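Long-range contacts in Alr1585 protein (Nostoc sp., PDB 5C2I), which is a haem-containing peroxidase of the dye-decolorizing family and probably uses hydrogen peroxide to oxidise dyes and related substrates: residues 186-191 and 372-377; 196-201 and 366-371; 257-262 and 384-389. The protein carries 1 engineered substitution. One frame throughout, in Å; residues are numbered along the deposited sequence.

Contact 1. Residues 186-191 and 372-377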
loop_
_atom_site.group_PDB
_atom_site.type_symbol
_atom_site.label_atom_id
_atom_site.label_comp_id
_atom_site.label_asym_id
_atom_site.label_seq_id
_atom_site.Cartn_x
_atom_site.Cartn_y
_atom_site.Cartn_z
ATOM N N PHE A 186 15.987 -1.991 12.567
ATOM C CA PHE A 186 14.819 -1.442 11.898
ATOM C C PHE A 186 13.709 -1.172 12.906
ATOM O O PHE A 186 13.765 -1.631 14.056
ATOM C CB PHE A 186 14.327 -2.377 10.789
ATOM C CG PHE A 186 13.905 -3.730 11.272
ATOM C CD1 PHE A 186 12.586 -3.959 11.662
ATOM C CD2 PHE A 186 14.801 -4.745 11.353
ATOM C CE1 PHE A 186 12.201 -5.217 12.113
ATOM C CE2 PHE A 186 14.419 -6.011 11.799
ATOM C CZ PHE A 186 13.117 -6.232 12.180
ATOM N N ILE A 187 12.687 -0.467 12.453
ATOM C CA ILE A 187 11.552 -0.103 13.297
ATOM C C ILE A 187 10.389 -0.972 12.929
ATOM O O ILE A 187 9.909 -0.975 11.795
ATOM C CB ILE A 187 11.152 1.386 13.106
ATOM C CG1 ILE A 187 12.328 2.319 13.363
ATOM C CG2 ILE A 187 9.970 1.768 13.990
ATOM C CD1 ILE A 187 12.951 2.284 14.730
ATOM N N LEU A 188 9.962 -1.773 13.881
ATOM C CA LEU A 188 8.791 -2.584 13.776
ATOM C C LEU A 188 7.542 -1.776 14.110
ATOM O O LEU A 188 7.565 -0.985 15.029
ATOM C CB LEU A 188 8.972 -3.745 14.747
ATOM C CG LEU A 188 8.151 -4.989 14.633
ATOM C CD1 LEU A 188 8.442 -5.700 13.321
ATOM C CD2 LEU A 188 8.537 -5.891 15.802
ATOM N N ARG A 189 6.510 -1.943 13.295
ATOM C CA ARG A 189 5.224 -1.262 13.474
ATOM C C ARG A 189 4.067 -2.222 13.407
ATOM O O ARG A 189 4.136 -3.254 12.759
ATOM C CB ARG A 189 4.997 -0.195 12.422
ATOM C CG ARG A 189 5.922 0.971 12.601
ATOM C CD ARG A 189 5.709 1.989 11.503
ATOM N NE ARG A 189 6.854 2.883 11.486
ATOM C CZ ARG A 189 6.985 3.985 12.193
ATOM N NH1 ARG A 189 6.002 4.418 12.977
ATOM N NH2 ARG A 189 8.107 4.681 12.059
ATOM N N ASN A 190 3.009 -1.902 14.132
ATOM C CA ASN A 190 1.795 -2.694 14.069
ATOM C C ASN A 190 0.899 -2.127 12.969
ATOM O O ASN A 190 1.230 -1.118 12.343
ATOM C CB ASN A 190 1.087 -2.761 15.431
ATOM C CG ASN A 190 0.611 -1.398 15.922
ATOM O OD1 ASN A 190 0.506 -0.428 15.166
ATOM N ND2 ASN A 190 0.333 -1.330 17.223
ATOM N N GLN A 191 -0.230 -2.758 12.744
ATOM C CA GLN A 191 -1.096 -2.322 11.641
ATOM C C GLN A 191 -1.646 -0.902 11.839
ATOM O O GLN A 191 -1.925 -0.221 10.879
ATOM C CB GLN A 191 -2.194 -3.357 11.345
ATOM C CG GLN A 191 -3.607 -2.890 11.620
ATOM C CD GLN A 191 -4.650 -3.971 11.373
ATOM O OE1 GLN A 191 -4.363 -4.992 10.742
ATOM N NE2 GLN A 191 -5.868 -3.758 11.880
ATOM N N ASN A 372 10.820 -9.066 10.488
ATOM C CA ASN A 372 10.200 -7.762 10.331
ATOM C C ASN A 372 8.679 -7.773 10.126
ATOM O O ASN A 372 8.031 -6.717 10.137
ATOM C CB ASN A 372 10.915 -6.960 9.228
ATOM C CG ASN A 372 10.528 -7.365 7.822
ATOM O OD1 ASN A 372 9.950 -6.562 7.128
ATOM N ND2 ASN A 372 10.890 -8.545 7.378
ATOM N N ASN A 373 8.113 -8.956 9.922
ATOM C CA ASN A 373 6.662 -9.113 9.915
ATOM C C ASN A 373 6.151 -9.358 11.344
ATOM O O ASN A 373 6.325 -10.439 11.889
ATOM C CB ASN A 373 6.287 -10.261 8.999
ATOM C CG ASN A 373 4.809 -10.479 8.921
ATOM O OD1 ASN A 373 4.038 -9.978 9.741
ATOM N ND2 ASN A 373 4.394 -11.264 7.925
ATOM N N PRO A 374 5.457 -8.367 11.931
ATOM C CA PRO A 374 5.063 -8.498 13.334
ATOM C C PRO A 374 3.953 -9.521 13.613
ATOM O O PRO A 374 3.680 -9.799 14.770
ATOM C CB PRO A 374 4.580 -7.080 13.686
ATOM C CG PRO A 374 4.067 -6.546 12.410
ATOM C CD PRO A 374 4.979 -7.099 11.337
ATOM N N SER A 375 3.340 -10.089 12.569
ATOM C CA SER A 375 2.346 -11.149 12.775
ATOM C C SER A 375 3.001 -12.496 13.044
ATOM O O SER A 375 2.330 -13.427 13.495
ATOM C CB SER A 375 1.432 -11.266 11.559
ATOM O OG SER A 375 2.194 -11.770 10.474
ATOM N N LYS A 376 4.296 -12.628 12.743
ATOM C CA LYS A 376 4.979 -13.914 12.894
ATOM C C LYS A 376 5.439 -14.106 14.326
ATOM O O LYS A 376 5.440 -13.170 15.084
ATOM C CB LYS A 376 6.136 -14.051 11.934
ATOM C CG LYS A 376 5.679 -14.176 10.492
ATOM C CD LYS A 376 6.902 -14.304 9.608
ATOM C CE LYS A 376 6.577 -14.276 8.120
ATOM N NZ LYS A 376 6.571 -15.647 7.571
ATOM N N GLU A 377 5.808 -15.331 14.670
ATOM C CA GLU A 377 6.158 -15.675 16.045
ATOM C C GLU A 377 7.491 -16.407 16.088
ATOM O O GLU A 377 7.540 -17.596 16.321
ATOM C CB GLU A 377 5.009 -16.479 16.689
ATOM C CG GLU A 377 3.769 -15.581 16.880
ATOM C CD GLU A 377 2.622 -16.242 17.645
ATOM O OE1 GLU A 377 2.717 -17.451 17.990
ATOM O OE2 GLU A 377 1.630 -15.516 17.869
#

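Contact 2. Residues 196-201 and 366-371. With HEM (protoporphyrin IX containing Fe), chain E.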
loop_
_atom_site.group_PDB
_atom_site.type_symbol
_atom_site.label_atom_id
_atom_site.label_comp_id
_atom_site.label_asym_id
_atom_site.label_seq_id
_atom_site.Cartn_x
_atom_site.Cartn_y
_atom_site.Cartn_z
ATOM N N ILE A 196 6.391 -0.715 17.677
ATOM C CA ILE A 196 6.217 -1.772 18.644
ATOM C C ILE A 196 7.526 -2.536 18.842
ATOM O O ILE A 196 8.511 -2.354 18.105
ATOM C CB ILE A 196 5.092 -2.767 18.259
ATOM C CG1 ILE A 196 5.342 -3.378 16.852
ATOM C CG2 ILE A 196 3.743 -2.067 18.294
ATOM C CD1 ILE A 196 4.530 -4.615 16.561
ATOM N N GLU A 197 7.540 -3.383 19.846
ATOM C CA GLU A 197 8.602 -4.383 19.991
ATOM C C GLU A 197 7.953 -5.733 19.620
ATOM O O GLU A 197 6.742 -5.827 19.428
ATOM C CB GLU A 197 9.188 -4.332 21.393
ATOM C CG GLU A 197 8.184 -4.420 22.523
ATOM C CD GLU A 197 7.547 -5.807 22.620
ATOM O OE1 GLU A 197 8.269 -6.811 22.510
ATOM O OE2 GLU A 197 6.320 -5.903 22.774
ATOM N N HIS A 198 8.760 -6.776 19.466
ATOM C CA HIS A 198 8.305 -8.043 18.892
ATOM C C HIS A 198 7.145 -8.739 19.593
ATOM O O HIS A 198 6.449 -9.487 18.961
ATOM C CB HIS A 198 9.495 -9.011 18.797
ATOM C CG HIS A 198 10.282 -8.852 17.538
ATOM N ND1 HIS A 198 11.529 -8.274 17.496
ATOM C CD2 HIS A 198 9.993 -9.216 16.269
ATOM C CE1 HIS A 198 11.962 -8.240 16.243
ATOM N NE2 HIS A 198 11.058 -8.838 15.487
ATOM N N PHE A 199 6.977 -8.538 20.901
ATOM C CA PHE A 199 5.825 -9.119 21.592
ATOM C C PHE A 199 4.533 -8.385 21.280
ATOM O O PHE A 199 3.456 -8.848 21.666
ATOM C CB PHE A 199 6.050 -9.195 23.122
ATOM C CG PHE A 199 7.205 -10.049 23.553
ATOM C CD1 PHE A 199 7.534 -11.229 22.909
ATOM C CD2 PHE A 199 7.961 -9.682 24.663
ATOM C CE1 PHE A 199 8.573 -12.041 23.365
ATOM C CE2 PHE A 199 9.008 -10.471 25.132
ATOM C CZ PHE A 199 9.316 -11.674 24.477
ATOM N N GLY A 200 4.611 -7.299 20.516
ATOM C CA GLY A 200 3.424 -6.624 19.984
ATOM C C GLY A 200 3.009 -5.387 20.760
ATOM O O GLY A 200 2.004 -4.785 20.436
ATOM N N PHE A 201 3.791 -4.979 21.749
ATOM C CA PHE A 201 3.463 -3.813 22.540
ATOM C C PHE A 201 4.120 -2.545 22.003
ATOM O O PHE A 201 5.300 -2.525 21.659
ATOM C CB PHE A 201 3.893 -4.009 24.002
ATOM C CG PHE A 201 3.152 -5.129 24.701
ATOM C CD1 PHE A 201 3.489 -6.452 24.443
ATOM C CD2 PHE A 201 2.114 -4.861 25.562
ATOM C CE1 PHE A 201 2.828 -7.490 25.083
ATOM C CE2 PHE A 201 1.409 -5.901 26.185
ATOM C CZ PHE A 201 1.750 -7.216 25.940
ATOM N N ALA A 366 16.362 2.205 21.532
ATOM C CA ALA A 366 16.397 0.828 21.052
ATOM C C ALA A 366 15.804 0.697 19.657
ATOM O O ALA A 366 15.011 1.562 19.200
ATOM C CB ALA A 366 15.679 -0.091 22.027
ATOM N N VAL A 367 16.164 -0.383 18.972
ATOM C CA VAL A 367 15.604 -0.703 17.652
ATOM C C VAL A 367 15.462 -2.207 17.579
ATOM O O VAL A 367 16.039 -2.934 18.411
ATOM C CB VAL A 367 16.458 -0.214 16.473
ATOM C CG1 VAL A 367 16.517 1.302 16.438
ATOM C CG2 VAL A 367 17.859 -0.766 16.548
ATOM N N SER A 368 14.760 -2.685 16.574
ATOM C CA SER A 368 14.522 -4.131 16.463
ATOM C C SER A 368 15.520 -4.816 15.521
ATOM O O SER A 368 16.090 -4.192 14.642
ATOM C CB SER A 368 13.087 -4.351 15.973
ATOM O OG SER A 368 12.208 -4.063 17.058
ATOM N N TYR A 369 15.671 -6.116 15.715
ATOM C CA TYR A 369 16.367 -7.000 14.764
ATOM C C TYR A 369 15.582 -8.272 14.500
ATOM O O TYR A 369 14.666 -8.644 15.245
ATOM C CB TYR A 369 17.754 -7.374 15.281
ATOM C CG TYR A 369 17.812 -8.403 16.388
ATOM C CD1 TYR A 369 17.755 -8.030 17.732
ATOM C CD2 TYR A 369 17.992 -9.759 16.096
ATOM C CE1 TYR A 369 17.848 -8.980 18.737
ATOM C CE2 TYR A 369 18.065 -10.721 17.090
ATOM C CZ TYR A 369 17.973 -10.326 18.412
ATOM O OH TYR A 369 18.091 -11.260 19.401
ATOM N N GLY A 370 15.930 -8.939 13.408
ATOM C CA GLY A 370 15.323 -10.194 13.042
ATOM C C GLY A 370 14.053 -10.035 12.224
ATOM O O GLY A 370 14.005 -9.237 11.334
ATOM N N GLU A 371 13.034 -10.836 12.532
ATOM C CA GLU A 371 11.790 -10.904 11.771
ATOM C C GLU A 371 11.123 -9.538 11.692
ATOM O O GLU A 371 10.917 -8.893 12.731
ATOM C CB GLU A 371 10.819 -11.876 12.479
ATOM C CG GLU A 371 9.463 -11.965 11.812
ATOM C CD GLU A 371 9.612 -12.421 10.383
ATOM O OE1 GLU A 371 9.999 -13.599 10.227
ATOM O OE2 GLU A 371 9.438 -11.580 9.440
HETATM C CHA HEM E . 9.020 0.540 29.020
HETATM C CHB HEM E . 9.272 -3.546 26.471
HETATM C CHC HEM E . 13.782 -4.247 28.081
HETATM C CHD HEM E . 13.391 -0.296 30.803
HETATM C C1A HEM E . 8.685 -0.525 28.199
HETATM C C2A HEM E . 7.418 -0.708 27.570
HETATM C C3A HEM E . 7.494 -1.853 26.857
HETATM C C4A HEM E . 8.803 -2.358 27.024
HETATM C CMA HEM E . 6.434 -2.473 25.987
HETATM C CAA HEM E . 6.187 0.204 27.661
HETATM C CBA HEM E . 6.077 1.355 26.657
HETATM C CGA HEM E . 7.250 2.278 26.843
HETATM O O1A HEM E . 7.256 3.186 27.724
HETATM O O2A HEM E . 8.230 2.126 26.111
HETATM C C1B HEM E . 10.555 -4.052 26.670
HETATM C C2B HEM E . 11.060 -5.239 26.033
HETATM C C3B HEM E . 12.309 -5.414 26.438
HETATM C C4B HEM E . 12.562 -4.339 27.401
HETATM C CMB HEM E . 10.299 -6.075 25.066
HETATM C CAB HEM E . 13.335 -6.419 26.064
HETATM C CBB HEM E . 13.337 -7.092 24.900
HETATM C C1C HEM E . 14.069 -3.246 29.023
HETATM C C2C HEM E . 15.184 -3.187 29.833
HETATM C C3C HEM E . 15.055 -2.074 30.622
HETATM C C4C HEM E . 13.856 -1.451 30.255
HETATM C CMC HEM E . 16.369 -4.109 29.836
HETATM C CAC HEM E . 15.927 -1.575 31.684
HETATM C CBC HEM E . 16.715 -2.255 32.480
HETATM C C1D HEM E . 12.187 0.284 30.407
HETATM C C2D HEM E . 11.756 1.567 30.953
HETATM C C3D HEM E . 10.528 1.783 30.502
HETATM C C4D HEM E . 10.244 0.626 29.626
HETATM C CMD HEM E . 12.522 2.492 31.885
HETATM C CAD HEM E . 9.689 3.001 30.763
HETATM C CBD HEM E . 8.874 2.913 32.059
HETATM C CGD HEM E . 8.109 4.181 32.254
HETATM O O1D HEM E . 6.895 4.069 32.403
HETATM O O2D HEM E . 8.668 5.331 32.277
HETATM N NA HEM E . 9.499 -1.582 27.920
HETATM N NB HEM E . 11.445 -3.620 27.507
HETATM N NC HEM E . 13.207 -2.240 29.347
HETATM N ND HEM E . 11.226 -0.289 29.679
HETATM FE FE HEM E . 11.323 -1.919 28.654
HETATM O O HOH W 1 11.559 -6.039 19.486
HETATM O O HOH W 2 12.420 -0.870 26.875
#

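Contact 3. Residues 257-262 and 384-389. With HEM (protoporphyrin IX containing Fe), chain E.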
loop_
_atom_site.group_PDB
_atom_site.type_symbol
_atom_site.label_atom_id
_atom_site.label_comp_id
_atom_site.label_asym_id
_atom_site.label_seq_id
_atom_site.Cartn_x
_atom_site.Cartn_y
_atom_site.Cartn_z
ATOM N N ARG A 257 22.802 -3.866 24.482
ATOM C CA ARG A 257 22.507 -5.262 24.798
ATOM C C ARG A 257 21.629 -5.845 23.733
ATOM O O ARG A 257 20.584 -5.248 23.400
ATOM C CB ARG A 257 21.829 -5.382 26.157
ATOM C CG ARG A 257 22.762 -5.019 27.334
ATOM C CD ARG A 257 22.032 -4.774 28.637
ATOM N NE ARG A 257 21.389 -5.938 29.239
ATOM C CZ ARG A 257 22.013 -6.901 29.926
ATOM N NH1 ARG A 257 23.342 -6.949 30.052
ATOM N NH2 ARG A 257 21.291 -7.860 30.470
ATOM N N LYS A 258 22.050 -6.994 23.173
ATOM C CA LYS A 258 21.232 -7.689 22.202
ATOM C C LYS A 258 20.303 -8.662 22.942
ATOM O O LYS A 258 20.789 -9.582 23.608
ATOM C CB LYS A 258 22.080 -8.411 21.188
ATOM C CG LYS A 258 21.261 -9.161 20.150
ATOM C CD LYS A 258 22.133 -9.730 19.017
ATOM C CE LYS A 258 21.281 -10.329 17.897
ATOM N NZ LYS A 258 22.056 -10.807 16.724
ATOM N N LEU A 259 19.005 -8.397 22.889
ATOM C CA LEU A 259 18.033 -9.141 23.715
ATOM C C LEU A 259 17.096 -9.924 22.794
ATOM O O LEU A 259 16.192 -9.365 22.181
ATOM C CB LEU A 259 17.271 -8.151 24.613
ATOM C CG LEU A 259 18.095 -7.299 25.566
ATOM C CD1 LEU A 259 17.200 -6.406 26.441
ATOM C CD2 LEU A 259 18.987 -8.168 26.432
ATOM N N GLU A 260 17.307 -11.227 22.753
ATOM C CA GLU A 260 16.504 -12.125 21.942
ATOM C C GLU A 260 15.155 -12.392 22.588
ATOM O O GLU A 260 15.085 -12.641 23.798
ATOM C CB GLU A 260 17.221 -13.446 21.758
ATOM C CG GLU A 260 16.505 -14.424 20.845
ATOM C CD GLU A 260 17.298 -15.674 20.641
ATOM O OE1 GLU A 260 17.357 -16.453 21.611
ATOM O OE2 GLU A 260 17.900 -15.849 19.565
ATOM N N GLN A 261 14.095 -12.346 21.773
ATOM C CA GLN A 261 12.743 -12.483 22.271
ATOM C C GLN A 261 12.056 -13.695 21.686
ATOM O O GLN A 261 11.894 -13.779 20.486
ATOM C CB GLN A 261 11.920 -11.224 21.935
ATOM C CG GLN A 261 12.393 -9.965 22.611
ATOM C CD GLN A 261 11.655 -8.740 22.115
ATOM O OE1 GLN A 261 12.161 -7.973 21.292
ATOM N NE2 GLN A 261 10.430 -8.556 22.608
ATOM N N ASN A 262 11.648 -14.619 22.552
ATOM C CA ASN A 262 10.950 -15.822 22.106
ATOM C C ASN A 262 9.447 -15.501 22.052
ATOM O O ASN A 262 8.706 -15.677 23.025
ATOM C CB ASN A 262 11.264 -17.004 22.987
ATOM C CG ASN A 262 10.642 -18.289 22.474
ATOM O OD1 ASN A 262 9.716 -18.266 21.673
ATOM N ND2 ASN A 262 11.126 -19.411 22.959
ATOM N N LEU A 384 15.329 -7.306 20.358
ATOM C CA LEU A 384 15.534 -5.923 20.568
ATOM C C LEU A 384 17.007 -5.634 20.684
ATOM O O LEU A 384 17.716 -6.239 21.501
ATOM C CB LEU A 384 14.833 -5.462 21.874
ATOM C CG LEU A 384 14.781 -3.952 22.102
ATOM C CD1 LEU A 384 13.766 -3.318 21.151
ATOM C CD2 LEU A 384 14.432 -3.627 23.565
ATOM N N LEU A 385 17.466 -4.665 19.877
ATOM C CA LEU A 385 18.790 -4.077 20.099
ATOM C C LEU A 385 18.588 -2.962 21.103
ATOM O O LEU A 385 18.102 -1.865 20.751
ATOM C CB LEU A 385 19.419 -3.580 18.804
ATOM C CG LEU A 385 19.512 -4.654 17.710
ATOM C CD1 LEU A 385 20.013 -4.034 16.410
ATOM C CD2 LEU A 385 20.394 -5.812 18.149
ATOM N N PHE A 386 18.832 -3.283 22.365
ATOM C CA PHE A 386 18.583 -2.367 23.479
ATOM C C PHE A 386 19.734 -1.396 23.606
ATOM O O PHE A 386 20.873 -1.811 23.856
ATOM C CB PHE A 386 18.408 -3.162 24.786
ATOM C CG PHE A 386 18.172 -2.313 25.993
ATOM C CD1 PHE A 386 16.878 -1.900 26.324
ATOM C CD2 PHE A 386 19.259 -1.861 26.771
ATOM C CE1 PHE A 386 16.651 -1.125 27.459
ATOM C CE2 PHE A 386 19.034 -1.077 27.907
ATOM C CZ PHE A 386 17.728 -0.688 28.239
ATOM N N LEU A 387 19.458 -0.118 23.388
ATOM C CA LEU A 387 20.453 0.944 23.622
ATOM C C LEU A 387 19.854 1.934 24.595
ATOM O O LEU A 387 18.704 2.320 24.418
ATOM C CB LEU A 387 20.778 1.700 22.336
ATOM C CG LEU A 387 21.681 1.009 21.294
ATOM C CD1 LEU A 387 20.909 -0.060 20.528
ATOM C CD2 LEU A 387 22.190 2.050 20.314
ATOM N N CYS A 388 20.619 2.350 25.601
ATOM C CA CYS A 388 20.185 3.462 26.418
ATOM C C CYS A 388 21.364 4.325 26.843
ATOM O O CYS A 388 22.500 3.833 26.932
ATOM C CB CYS A 388 19.365 2.991 27.616
ATOM S SG CYS A 388 20.288 2.235 28.973
ATOM N N PHE A 389 21.046 5.588 27.143
ATOM C CA PHE A 389 21.985 6.592 27.570
ATOM C C PHE A 389 21.729 7.040 29.002
ATOM O O PHE A 389 20.573 6.998 29.505
ATOM C CB PHE A 389 21.954 7.800 26.621
ATOM C CG PHE A 389 22.550 7.542 25.295
ATOM C CD1 PHE A 389 23.943 7.428 25.134
ATOM C CD2 PHE A 389 21.742 7.452 24.148
ATOM C CE1 PHE A 389 24.483 7.178 23.870
ATOM C CE2 PHE A 389 22.289 7.215 22.907
ATOM C CZ PHE A 389 23.656 7.081 22.758
HETATM C CHA HEM E . 9.020 0.540 29.020
HETATM C CHB HEM E . 9.272 -3.546 26.471
HETATM C CHC HEM E . 13.782 -4.247 28.081
HETATM C CHD HEM E . 13.391 -0.296 30.803
HETATM C C1A HEM E . 8.685 -0.525 28.199
HETATM C C2A HEM E . 7.418 -0.708 27.570
HETATM C C3A HEM E . 7.494 -1.853 26.857
HETATM C C4A HEM E . 8.803 -2.358 27.024
HETATM C CMA HEM E . 6.434 -2.473 25.987
HETATM C CAA HEM E . 6.187 0.204 27.661
HETATM C CBA HEM E . 6.077 1.355 26.657
HETATM C CGA HEM E . 7.250 2.278 26.843
HETATM O O1A HEM E . 7.256 3.186 27.724
HETATM O O2A HEM E . 8.230 2.126 26.111
HETATM C C1B HEM E . 10.555 -4.052 26.670
HETATM C C2B HEM E . 11.060 -5.239 26.033
HETATM C C3B HEM E . 12.309 -5.414 26.438
HETATM C C4B HEM E . 12.562 -4.339 27.401
HETATM C CMB HEM E . 10.299 -6.075 25.066
HETATM C CAB HEM E . 13.335 -6.419 26.064
HETATM C CBB HEM E . 13.337 -7.092 24.900
HETATM C C1C HEM E . 14.069 -3.246 29.023
HETATM C C2C HEM E . 15.184 -3.187 29.833
HETATM C C3C HEM E . 15.055 -2.074 30.622
HETATM C C4C HEM E . 13.856 -1.451 30.255
HETATM C CMC HEM E . 16.369 -4.109 29.836
HETATM C CAC HEM E . 15.927 -1.575 31.684
HETATM C CBC HEM E . 16.715 -2.255 32.480
HETATM C C1D HEM E . 12.187 0.284 30.407
HETATM C C2D HEM E . 11.756 1.567 30.953
HETATM C C3D HEM E . 10.528 1.783 30.502
HETATM C C4D HEM E . 10.244 0.626 29.626
HETATM C CMD HEM E . 12.522 2.492 31.885
HETATM C CAD HEM E . 9.689 3.001 30.763
HETATM C CBD HEM E . 8.874 2.913 32.059
HETATM C CGD HEM E . 8.109 4.181 32.254
HETATM O O1D HEM E . 6.895 4.069 32.403
HETATM O O2D HEM E . 8.668 5.331 32.277
HETATM N NA HEM E . 9.499 -1.582 27.920
HETATM N NB HEM E . 11.445 -3.620 27.507
HETATM N NC HEM E . 13.207 -2.240 29.347
HETATM N ND HEM E . 11.226 -0.289 29.679
HETATM FE FE HEM E . 11.323 -1.919 28.654
HETATM O O HOH W 2 12.420 -0.870 26.875
#

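Contact 1. Residues 186-191 and 372-377
Phe186 and Asn372 meet across this contact with their side chains at about a right angle, the ring and amide planes 89° apart. Asn372 CB approaches the ring obliquely, 3.6 Å from Phe186 CE1, so it is the stem of the asparagine that touches the ring. The amide itself turns off to a second subunit: Asn372 ND2 is hydrogen-bonded to Asp158 of that subunit, whose Val160 packs on both Phe186 and Asn372.

The rest of the packing is apolar or carbon against carbonyl. Leu188 has its CG anti to the backbone N (chi1 -162°). Its CD1 lies at the edge of the Phe186 ring, in the ring plane, 3.4 Å from Asn372 O. The same Leu188 CD1 packs on Pro374 CB at 4.1 Å. Pro374 in turn rests its CG 3.3 Å from Arg189 O, a compact ring that can sit against a backbone carbonyl.

Within residues 373-376 a local set of hydrogen bonds shapes the turn. Asn373 OD1 accepts from Ser375 N at 2.9 Å and from Ser375 OG at 2.7 Å, both from the same face of its amide plane, which should limit rotation of that amide. Lys376 N adds a backbone bond to Asn373 O. Pro374 suits the second position of the turn, where its ring fixes phi. The result is a type I beta turn overlaid by an Asx turn, docked against the end of strand 177-189.

Contact 2. Residues 196-201 and 366-371
His198 and Glu371 form the tight side of this buried contact: His198 NE2 donates to Glu371 O at 2.8 Å, with an N-H...O angle of 163°. The carbonyl oxygen lies near the ring plane and the donor lies in the carbonyl plane, so the bond fixes the rotation of the imidazole. On the same ring edge, His198 CE1 comes within 2.9 Å of Tyr369 O, so two main-chain oxygens crowd one end of the ring. Ser368 CB, 4.1 Å from His198 CE1, approaches obliquely. Gly370, between Tyr369 and Glu371, takes backbone angles (phi 87°) that favour glycine.

The other side is looser and bridged by water. One molecule accepts from His198 N at 2.9 Å and also bonds His198 ND1 and, at 3.2 Å, Ser368 OG. Ser368 OG lies anti to its carbonyl carbon (chi1 -74°), a small hydroxyl that can meet the water without crowding the ring.

Beyond the histidine, Glu197 ties down the type I turn of residues 197-200. Its OE1 receives Phe199 N (2.7 Å) from above the carboxylate plane, and its OE2 receives Phe201 N (2.9 Å) on the anti side, tilted out of that plane. The same OE1 lies 3.3 Å from the haem methyl CMB, so the turn also borders the haem pocket. Chemically, a histidine with NE2 as donor matches the carbonyl-rich edge of segment 366-371, and these carbonyls would probably polarise its ring, while ND1 has the water and a weak hydrogen bond to Gly383 O.

Contact 3. Residues 257-262 and 384-389
Leu259 and Phe386 lie side by side and point the same way, Leu259 CD1 3.8 Å from Phe386 CB. Chi1 of the phenylalanine (179°) sets CG anti to the backbone N. Its ring meets the haem, whose methyl CMC sits over one ring face, offset toward the rim; Phe386 CE1 is 3.5 Å from haem C2C. Leu384, on the same face of the sheet, sets CB 3.7 Å from haem CBB, an apolar surface suited to the vinyl group.

The two strands run antiparallel in the sheet of the C-terminal DyP region, and four backbone bonds link the pairs Arg257-Phe386 and Leu259-Leu384.

Gln261 and Leu384 cross obliquely, Gln261 OE1 3.7 Å from Leu384 CB, while NE2 bonds Glu197 and approaches haem CMB. An alanine at Gln261 would probably leave Glu197 OE1 without this donor and open a gap beside the haem vinyl and methyl groups.

Lys258 and Leu385 occupy the opposite face, again side by side: Lys258 CG, anti to its backbone N, lies 4.0 Å from Leu385 CD2. The lysine chain extends onward to salt bridges with Glu141 and Glu183, so its aliphatic part packs and its buried charge is paired.

Contact 3 lies deepest, contact 2 is also buried, and contact 1 is only partly so, with one exposed residue, Arg189, at its margin. Strand 363-369 joins them: it pairs with strand 383-390 of contact 3 through Val367 and Leu385, and Ser368 N meets Phe186 O of contact 1. Contacts 2 and 3 both border the haem, and a side-chain hydrogen bond ties the two; contact 1 stays away from it. The chemistry changes accordingly: regular sheet bonds and apolar haem packing in contact 3, one side-chain-to-carbonyl bond and a water bridge in contact 2, and van der Waals packing beside a local turn in contact 1. Contacts 1 and 2 also both touch a second subunit.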